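Local coordinates for pyridoxal phosphate homeostasis protein (Bifidobacterium adolescentis ATCC 15703, PDB 3CPG), which probably binds pyridoxal 5'-phosphate and takes part in keeping the supply of that cofactor in balance, at residues A[30-35]-A[248-253]. Sequence-based numbering, arbitrary orientation.
Sequences HRVLDR and GDMELA
Glu251 OE2 is gripped from two quarters: Arg35 NE donates to it over 3.0 Å, and water 1, 2.8 Å from Glu251 OE2, donates a second hydrogen bond to it. The second carboxylate oxygen, Glu251 OE1, takes a bond from Arg35 NH2, also of 3.0 Å. Both N-H...O angles are 163°, both oxygens use their syn lone pairs, and the guanidinium and carboxylate planes lie only 9° apart, which together define a side-on, two-pronged salt bridge through NE and one terminal nitrogen. A weak third bond links Arg35 NH2 to Glu251 OE2. The carboxylate reaches this edge because the Glu251 chain is bent about CB-CG, folding its end back toward helix 19-42. Water 1 also donates to Arg35 O, at 2.7 Å, so the same carboxylate is tied to the backbone as well as to the side chain of Arg35. Arg35 NH2 has a further acceptor in Thr247 O, in the loop leading into helix 250-255, which helps fix the rotation of the guanidinium.

One face of that group is covered by selenomethionine Met250: its CE sits 3.7 Å above the plane, over the centre, while its CG is 3.6 Å from Arg35 NH2. A turn about the CG-SE bond (chi3 89°) brings the methyl there. The same CE meets Val32 CG1 at 4.2 Å, and both side chains continue onto Val263 of strand 260-263, so the contact passes from the partly exposed ion pair of Arg35 and Glu251 to the buried side chains Val32 and Met250. The contact thus joins the long helix 19-42 to the short helix 250-255 on the outside of the parallel strands, a helix-to-helix packing of the TIM-barrel fold of the alanine racemase N-terminal domain family.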
loop_
_atom_site.group_PDB
_atom_site.type_symbol
_atom_site.label_atom_id
_atom_site.label_comp_id
_atom_site.label_asym_id
_atom_site.label_seq_id
_atom_site.Cartn_x
_atom_site.Cartn_y
_atom_site.Cartn_z
ATOM N N HIS A 30 -8.509 -15.051 -6.820
ATOM C CA HIS A 30 -9.955 -15.199 -6.797
ATOM C C HIS A 30 -10.477 -15.459 -5.388
ATOM O O HIS A 30 -11.500 -14.899 -4.998
ATOM C CB HIS A 30 -10.382 -16.312 -7.758
ATOM C CG HIS A 30 -10.167 -15.968 -9.201
ATOM N ND1 HIS A 30 -10.267 -16.896 -10.215
ATOM C CD2 HIS A 30 -9.878 -14.788 -9.799
ATOM C CE1 HIS A 30 -10.050 -16.303 -11.375
ATOM N NE2 HIS A 30 -9.813 -15.022 -11.150
ATOM N N ARG A 31 -9.777 -16.293 -4.620
ATOM C CA ARG A 31 -10.202 -16.587 -3.250
ATOM C C ARG A 31 -10.157 -15.323 -2.396
ATOM O O ARG A 31 -11.057 -15.063 -1.599
ATOM C CB ARG A 31 -9.306 -17.651 -2.602
ATOM C CG ARG A 31 -9.645 -19.086 -2.966
ATOM C CD ARG A 31 -9.048 -20.054 -1.950
ATOM N NE ARG A 31 -7.588 -20.026 -1.945
ATOM C CZ ARG A 31 -6.827 -20.601 -2.872
ATOM N NH1 ARG A 31 -7.389 -21.253 -3.881
ATOM N NH2 ARG A 31 -5.507 -20.527 -2.788
ATOM N N VAL A 32 -9.098 -14.541 -2.568
ATOM C CA VAL A 32 -8.938 -13.303 -1.816
ATOM C C VAL A 32 -10.009 -12.291 -2.199
ATOM O O VAL A 32 -10.563 -11.613 -1.336
ATOM C CB VAL A 32 -7.537 -12.685 -2.047
ATOM C CG1 VAL A 32 -7.475 -11.275 -1.455
ATOM C CG2 VAL A 32 -6.474 -13.567 -1.397
ATOM N N LEU A 33 -10.302 -12.181 -3.492
ATOM C CA LEU A 33 -11.329 -11.244 -3.931
ATOM C C LEU A 33 -12.669 -11.643 -3.335
ATOM O O LEU A 33 -13.452 -10.781 -2.927
ATOM C CB LEU A 33 -11.424 -11.210 -5.455
ATOM C CG LEU A 33 -10.264 -10.505 -6.155
ATOM C CD1 LEU A 33 -10.438 -10.608 -7.664
ATOM C CD2 LEU A 33 -10.210 -9.046 -5.716
ATOM N N ASP A 34 -12.932 -12.948 -3.282
ATOM C CA ASP A 34 -14.180 -13.432 -2.706
ATOM C C ASP A 34 -14.215 -13.112 -1.214
ATOM O O ASP A 34 -15.250 -12.717 -0.684
ATOM C CB ASP A 34 -14.338 -14.946 -2.909
ATOM C CG ASP A 34 -14.599 -15.325 -4.360
ATOM O OD1 ASP A 34 -15.044 -14.462 -5.144
ATOM O OD2 ASP A 34 -14.373 -16.501 -4.711
ATOM N N ARG A 35 -13.082 -13.283 -0.535
ATOM C CA ARG A 35 -13.013 -12.990 0.897
ATOM C C ARG A 35 -13.282 -11.512 1.136
ATOM O O ARG A 35 -13.986 -11.140 2.076
ATOM C CB ARG A 35 -11.637 -13.355 1.463
ATOM C CG ARG A 35 -11.414 -14.842 1.644
ATOM C CD ARG A 35 -10.000 -15.136 2.120
ATOM N NE ARG A 35 -9.710 -14.519 3.412
ATOM C CZ ARG A 35 -8.533 -14.593 4.024
ATOM N NH1 ARG A 35 -7.532 -15.254 3.460
ATOM N NH2 ARG A 35 -8.361 -14.020 5.209
ATOM N N GLY A 248 -3.735 -12.645 7.280
ATOM C CA GLY A 248 -4.291 -13.148 8.524
ATOM C C GLY A 248 -5.352 -12.339 9.245
ATOM O O GLY A 248 -6.042 -12.871 10.118
ATOM N N ASP A 249 -5.509 -11.070 8.888
ATOM C CA ASP A 249 -6.491 -10.242 9.577
ATOM C C ASP A 249 -7.288 -9.302 8.680
ATOM O O ASP A 249 -7.846 -8.316 9.168
ATOM C CB ASP A 249 -5.785 -9.417 10.660
ATOM C CG ASP A 249 -4.719 -8.502 10.087
ATOM O OD1 ASP A 249 -4.705 -8.328 8.851
ATOM O OD2 ASP A 249 -3.902 -7.948 10.857
HETATM N N MSE A 250 -7.370 -9.593 7.384
HETATM C CA MSE A 250 -8.105 -8.694 6.495
HETATM C C MSE A 250 -9.597 -8.546 6.820
HETATM O O MSE A 250 -10.172 -7.473 6.628
HETATM C CB MSE A 250 -7.923 -9.097 5.022
HETATM C CG MSE A 250 -8.527 -10.424 4.622
HETATM SE SE MSE A 250 -8.394 -10.704 2.701
HETATM C CE MSE A 250 -6.682 -11.548 2.659
ATOM N N GLU A 251 -10.229 -9.609 7.308
ATOM C CA GLU A 251 -11.646 -9.529 7.657
ATOM C C GLU A 251 -11.854 -8.460 8.734
ATOM O O GLU A 251 -12.764 -7.640 8.641
ATOM C CB GLU A 251 -12.159 -10.878 8.179
ATOM C CG GLU A 251 -12.529 -11.909 7.118
ATOM C CD GLU A 251 -11.338 -12.440 6.349
ATOM O OE1 GLU A 251 -10.210 -12.417 6.890
ATOM O OE2 GLU A 251 -11.539 -12.903 5.207
ATOM N N LEU A 252 -11.002 -8.470 9.755
ATOM C CA LEU A 252 -11.103 -7.498 10.841
ATOM C C LEU A 252 -10.797 -6.082 10.345
ATOM O O LEU A 252 -11.450 -5.115 10.737
ATOM C CB LEU A 252 -10.134 -7.868 11.968
ATOM C CG LEU A 252 -10.380 -9.206 12.672
ATOM C CD1 LEU A 252 -9.212 -9.523 13.592
ATOM C CD2 LEU A 252 -11.685 -9.142 13.455
ATOM N N ALA A 253 -9.801 -5.967 9.476
ATOM C CA ALA A 253 -9.427 -4.668 8.934
ATOM C C ALA A 253 -10.598 -4.083 8.163
ATOM O O ALA A 253 -10.923 -2.907 8.301
ATOM C CB ALA A 253 -8.219 -4.812 8.010
HETATM O O HOH W 1 -14.111 -12.924 4.131
#